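Local coordinates for polyamine export protein (Haemophilus ducreyi, PDB 2P4P) that may help export the polyamines cadaverine and putrescine across the inner membrane, and is represented here by its CorC_HlyC (transporter-associated) domain, at the magnesium ion site and the interface of chains A and B. Sequence-based numbering; all coordinates share one arbitrary frame. Chains: chain A/B, Hypothetical protein HD1797.

Contact 1: the magnesium ion site. Residues chain A 69-70; chain B 69-71. With MG (magnesium ion), chain C.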
ATOM      1  N   ASP A  69      -2.040  -1.729  -5.983  1.00 26.43           N
ATOM      2  CA  ASP A  69      -1.554  -1.962  -7.333  1.00 28.19           C
ATOM      3  C   ASP A  69      -2.430  -2.941  -8.135  1.00 28.20           C
ATOM      4  O   ASP A  69      -3.119  -3.798  -7.572  1.00 27.79           O
ATOM      5  CB  ASP A  69      -0.089  -2.404  -7.288  1.00 28.24           C
ATOM      6  CG  ASP A  69       0.083  -3.850  -6.864  1.00 31.45           C
ATOM      7  OD1 ASP A  69       0.470  -4.654  -7.728  1.00 34.16           O
ATOM      8  OD2 ASP A  69      -0.156  -4.196  -5.685  1.00 33.53           O
ATOM      9  N   THR A  70      -2.400  -2.778  -9.452  1.00 27.65           N
ATOM     10  CA  THR A  70      -2.994  -3.736 -10.356  1.00 28.20           C
ATOM     11  C   THR A  70      -1.862  -4.514 -11.052  1.00 27.98           C
ATOM     12  O   THR A  70      -0.731  -4.024 -11.181  1.00 28.20           O
ATOM     13  CB  THR A  70      -3.928  -3.080 -11.420  1.00 28.88           C
ATOM     14  OG1 THR A  70      -3.153  -2.279 -12.322  1.00 29.73           O
ATOM     15  CG2 THR A  70      -5.034  -2.215 -10.755  1.00 28.11           C
TER
ATOM     16  N   ASP B  69       5.317  -2.675  -3.904  1.00 23.36           N
ATOM     17  CA  ASP B  69       5.195  -2.772  -5.352  1.00 24.98           C
ATOM     18  C   ASP B  69       6.278  -2.006  -6.053  1.00 25.00           C
ATOM     19  O   ASP B  69       6.682  -0.923  -5.581  1.00 25.68           O
ATOM     20  CB  ASP B  69       3.813  -2.265  -5.815  1.00 23.93           C
ATOM     21  CG  ASP B  69       3.592  -2.454  -7.322  1.00 26.92           C
ATOM     22  OD1 ASP B  69       3.814  -3.573  -7.858  1.00 29.11           O
ATOM     23  OD2 ASP B  69       3.170  -1.480  -7.979  1.00 29.28           O
ATOM     24  N   THR B  70       6.763  -2.576  -7.155  1.00 24.89           N
ATOM     25  CA  THR B  70       7.571  -1.820  -8.094  1.00 26.12           C
ATOM     26  C   THR B  70       6.718  -1.586  -9.325  1.00 26.20           C
ATOM     27  O   THR B  70       5.996  -2.485  -9.796  1.00 25.60           O
ATOM     28  CB  THR B  70       8.851  -2.551  -8.544  1.00 26.32           C
ATOM     29  OG1 THR B  70       8.503  -3.813  -9.129  1.00 28.16           O
ATOM     30  CG2 THR B  70       9.809  -2.760  -7.362  1.00 27.13           C
ATOM     31  N   GLU B  71       6.822  -0.383  -9.860  1.00 26.20           N
ATOM     32  CA  GLU B  71       6.083  -0.034 -11.053  1.00 27.63           C
ATOM     33  C   GLU B  71       6.966   0.938 -11.800  1.00 26.61           C
ATOM     34  O   GLU B  71       7.542   1.857 -11.188  1.00 26.54           O
ATOM     35  CB  GLU B  71       4.715   0.585 -10.688  1.00 28.08           C
ATOM     36  CG  GLU B  71       3.572   0.231 -11.664  1.00 32.14           C
ATOM     37  CD  GLU B  71       2.866  -1.100 -11.339  1.00 35.67           C
ATOM     38  OE1 GLU B  71       3.475  -1.957 -10.652  1.00 38.49           O
ATOM     39  OE2 GLU B  71       1.701  -1.297 -11.773  1.00 37.96           O
TER
HETATM   40 MG    MG C 301       3.984  -3.847 -10.020  1.00 41.11          MG
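An adventitious or, at most, locally structural ion is the likeliest reading of this magnesium, which sits on strand 66-71 of a CorC_HlyC (transporter-associated) domain at the junction of two copies. The structure alone does not show a catalytic role; the protein ligands seen are consecutive residues of one strand of chain B. They are a carboxylate, a backbone carbonyl and a second carboxylate. B:Glu71 OE1 binds at 2.1 Å and B:Asp69 OD1 at 2.2 Å, while the main-chain B:Thr70 O makes the longer bond, 2.4 Å from MG. The angle at the metal is only 74° between B:Glu71 OE1 and B:Thr70 O, and wider between the two carboxylate oxygens, yet the three donors seen still gather on one side of the ion. Water ligands may be unseen, on that side or the other. In B:Asp69, CG lies anti to the backbone N, and the group binds through one oxygen, with OD2 3.2 Å from MG. B:Glu71 folds back at chi2 to bring OE1 to the same ion as its neighbour's carbonyl; its OE2 lies on the side of chain A. Chain A contributes surroundings rather than bonds. CG of A:Asp69 sits flanked by its own backbone N and carbonyl carbon (chi1 77°), unlike its chain B counterpart, and its OD1 remains 4.3 Å from MG. The two Asp69 side chains meet at a slant with their carboxylates stacked, planes 25° apart, and A:Asp69 OD1 comes 3.5 Å from B:Asp69 OD1. Such a pairing of acids would be costly if both were charged; the nearby cation probably eases it, or one group may carry a proton.

Contact 2: the interface of chains A and B. Residues chain A 4-7; chain B 11-12, 17, 21-22.
Residues A:4-7 run as an extended, non-helical N-terminal segment, phi/psi -80/148° at A:Arg5, past strand 10-14 of chain B, whose B:Trp11 and B:Leu12 are likewise extended. B:Trp11 is the hub, with CG anti to its backbone N. Its indole NE1 donates to the main-chain carbonyl A:Arg5 O at 2.9 Å; the acceptor lies near the ring plane, whereas the donor stands above the carbonyl plane and the bond is bent. A:Asn7, also with CG anti to its N, lies aslant over one indole face. Its CB sits 3.6 Å from the centroid of the five-membered ring of B:Trp11, a CH-pi contact, and its amide lies nearly parallel to the ring, planes 17° apart. At the six-membered end, A:Met4, a selenomethionine, crosses the indole roughly perpendicularly and brings CG to 3.6 Å from B:Trp11 CZ2. Its chain then bends at chi3, so that SE meets the methyl B:Thr17 CG2 and the terminal CE reaches B:Asp21 CB on helix 19-25 at 3.7 Å. The A:Arg5 chain runs antiparallel to the indole, its guanidinium plane steep to the ring. With CG flanked by backbone N and carbonyl carbon, and a turn at chi3, NE is brought to B:Leu12 O for a bent 3.2 Å hydrogen bond. That carbonyl B:Leu12 O also meets water 1 at 3.2 Å, and the water reaches A:Arg5 N at 3.1 Å, so both the side chain and the backbone of A:Arg5 are tied to B:Leu12 O. The patch thus docks the N-terminal arm of chain A one way onto the strand and helix of chain B, which would help hold the deposited dimer together, though the structure alone does not show that this pairing forms in the full-length protein.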
HETATM    1  N   MSE A   4       0.876  12.079   1.171  1.00 32.93           N
HETATM    2  CA  MSE A   4       1.185  11.089   2.174  1.00 33.18           C
HETATM    3  C   MSE A   4      -0.016  10.913   3.092  1.00 31.23           C
HETATM    4  O   MSE A   4      -0.579  11.885   3.588  1.00 29.76           O
HETATM    5  CB  MSE A   4       2.427  11.526   2.945  1.00 33.14           C
HETATM    6  CG  MSE A   4       3.004  10.483   3.874  1.00 33.97           C
HETATM    7 SE   MSE A   4       4.888  10.868   4.260  1.00 39.59          SE
HETATM    8  CE  MSE A   4       4.960  12.795   4.034  1.00 31.11           C
ATOM      9  N   ARG A   5      -0.436   9.667   3.262  1.00 30.46           N
ATOM     10  CA  ARG A   5      -1.618   9.366   4.042  1.00 30.19           C
ATOM     11  C   ARG A   5      -1.274   9.394   5.514  1.00 29.47           C
ATOM     12  O   ARG A   5      -0.149   9.058   5.900  1.00 28.02           O
ATOM     13  CB  ARG A   5      -2.166   7.985   3.684  1.00 29.67           C
ATOM     14  CG  ARG A   5      -1.346   6.821   4.226  1.00 30.67           C
ATOM     15  CD  ARG A   5      -2.015   5.477   3.997  1.00 30.79           C
ATOM     16  NE  ARG A   5      -1.729   4.970   2.658  1.00 34.65           N
ATOM     17  CZ  ARG A   5      -2.562   5.055   1.630  1.00 36.53           C
ATOM     18  NH1 ARG A   5      -3.759   5.603   1.789  1.00 38.57           N
ATOM     19  NH2 ARG A   5      -2.204   4.568   0.452  1.00 37.74           N
ATOM     20  N   ARG A   6      -2.254   9.788   6.326  1.00 31.07           N
ATOM     21  CA  ARG A   6      -2.200   9.542   7.768  1.00 32.31           C
ATOM     22  C   ARG A   6      -2.128   8.045   8.038  1.00 32.82           C
ATOM     23  O   ARG A   6      -2.884   7.236   7.469  1.00 33.14           O
ATOM     24  CB  ARG A   6      -3.399  10.135   8.493  1.00 32.53           C
ATOM     25  CG  ARG A   6      -3.195  11.571   8.886  1.00 34.96           C
ATOM     26  CD  ARG A   6      -4.503  12.266   9.273  1.00 36.25           C
ATOM     27  NE  ARG A   6      -4.266  13.706   9.393  1.00 37.79           N
ATOM     28  CZ  ARG A   6      -3.931  14.312  10.525  1.00 38.68           C
ATOM     29  NH1 ARG A   6      -3.708  15.619  10.546  1.00 37.83           N
ATOM     30  NH2 ARG A   6      -3.808  13.599  11.644  1.00 40.34           N
ATOM     31  N   ASN A   7      -1.191   7.702   8.905  1.00 32.74           N
ATOM     32  CA  ASN A   7      -1.008   6.360   9.415  1.00 32.47           C
ATOM     33  C   ASN A   7      -2.111   5.999  10.413  1.00 32.69           C
ATOM     34  O   ASN A   7      -2.102   6.447  11.556  1.00 33.21           O
ATOM     35  CB  ASN A   7       0.378   6.300  10.075  1.00 32.38           C
ATOM     36  CG  ASN A   7       0.785   4.911  10.481  1.00 32.05           C
ATOM     37  OD1 ASN A   7       0.236   3.919  10.007  1.00 34.96           O
ATOM     38  ND2 ASN A   7       1.777   4.830  11.354  1.00 32.74           N
TER
ATOM     39  N   TRP B  11       3.008   1.435   8.190  1.00 30.58           N
ATOM     40  CA  TRP B  11       2.551   2.569   7.403  1.00 27.46           C
ATOM     41  C   TRP B  11       2.853   2.396   5.895  1.00 27.11           C
ATOM     42  O   TRP B  11       3.984   2.143   5.521  1.00 26.50           O
ATOM     43  CB  TRP B  11       3.224   3.806   7.976  1.00 27.43           C
ATOM     44  CG  TRP B  11       2.772   5.118   7.474  1.00 28.27           C
ATOM     45  CD1 TRP B  11       1.579   5.422   6.861  1.00 29.57           C
ATOM     46  CD2 TRP B  11       3.462   6.357   7.648  1.00 26.98           C
ATOM     47  NE1 TRP B  11       1.515   6.775   6.593  1.00 27.66           N
ATOM     48  CE2 TRP B  11       2.661   7.370   7.065  1.00 29.07           C
ATOM     49  CE3 TRP B  11       4.694   6.703   8.209  1.00 28.91           C
ATOM     50  CZ2 TRP B  11       3.058   8.712   7.028  1.00 29.21           C
ATOM     51  CZ3 TRP B  11       5.095   8.038   8.163  1.00 28.30           C
ATOM     52  CH2 TRP B  11       4.269   9.027   7.580  1.00 30.34           C
ATOM     53  N   LEU B  12       1.830   2.552   5.065  1.00 25.67           N
ATOM     54  CA  LEU B  12       1.945   2.486   3.608  1.00 25.96           C
ATOM     55  C   LEU B  12       2.236   3.832   2.969  1.00 25.70           C
ATOM     56  O   LEU B  12       1.444   4.760   3.116  1.00 25.83           O
ATOM     57  CB  LEU B  12       0.646   1.998   3.007  1.00 26.53           C
ATOM     58  CG  LEU B  12       0.474   0.601   2.440  1.00 29.48           C
ATOM     59  CD1 LEU B  12       1.491   0.283   1.341  1.00 30.77           C
ATOM     60  CD2 LEU B  12       0.511  -0.388   3.578  1.00 31.50           C
ATOM     61  N   THR B  17       7.443   9.754  -2.660  1.00 26.75           N
ATOM     62  CA  THR B  17       7.325  10.754  -1.577  1.00 25.84           C
ATOM     63  C   THR B  17       8.718  11.339  -1.328  1.00 25.29           C
ATOM     64  O   THR B  17       9.697  10.596  -1.195  1.00 24.79           O
ATOM     65  CB  THR B  17       6.808  10.125  -0.227  1.00 27.68           C
ATOM     66  OG1 THR B  17       5.642   9.308  -0.444  1.00 27.44           O
ATOM     67  CG2 THR B  17       6.499  11.201   0.802  1.00 26.00           C
ATOM     68  N   ASP B  21      10.592  14.366   3.683  1.00 24.12           N
ATOM     69  CA  ASP B  21       9.240  14.349   4.244  1.00 24.26           C
ATOM     70  C   ASP B  21       9.023  13.088   5.062  1.00 23.61           C
ATOM     71  O   ASP B  21       8.421  13.129   6.151  1.00 22.39           O
ATOM     72  CB  ASP B  21       8.212  14.366   3.112  1.00 25.23           C
ATOM     73  CG  ASP B  21       7.984  15.768   2.544  1.00 27.25           C
ATOM     74  OD1 ASP B  21       8.619  16.697   3.040  1.00 29.32           O
ATOM     75  OD2 ASP B  21       7.170  15.916   1.618  1.00 28.04           O
ATOM     76  N   VAL B  22       9.459  11.967   4.514  1.00 23.24           N
ATOM     77  CA  VAL B  22       9.279  10.693   5.197  1.00 23.64           C
ATOM     78  C   VAL B  22      10.203  10.675   6.417  1.00 24.25           C
ATOM     79  O   VAL B  22       9.793  10.294   7.510  1.00 25.35           O
ATOM     80  CB  VAL B  22       9.607   9.460   4.266  1.00 24.30           C
ATOM     81  CG1 VAL B  22       9.453   8.156   5.016  1.00 26.09           C
ATOM     82  CG2 VAL B  22       8.705   9.455   3.015  1.00 24.52           C
TER
HETATM   83  O   HOH W   1       0.660   7.359   1.439  1.00 38.22           O

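Contact 1 and contact 2 lie about 17 Å apart, between the centres of their C-alpha atoms, and share no residues. Both occur where chains A and B meet: contact 1 faces the two copies of strand 66-71 toward each other, whereas contact 2 brings the N-terminal segment of chain A to strand 10-14 and the helix 19-25 region of chain B. Acidic groups and a cation thus mark one zone, and an indole-centred patch that mixes hydrogen bonds with apolar packing another. So separated, the contacts may act independently; the interface is not an exact two-fold, so symmetry-related counterparts need not match.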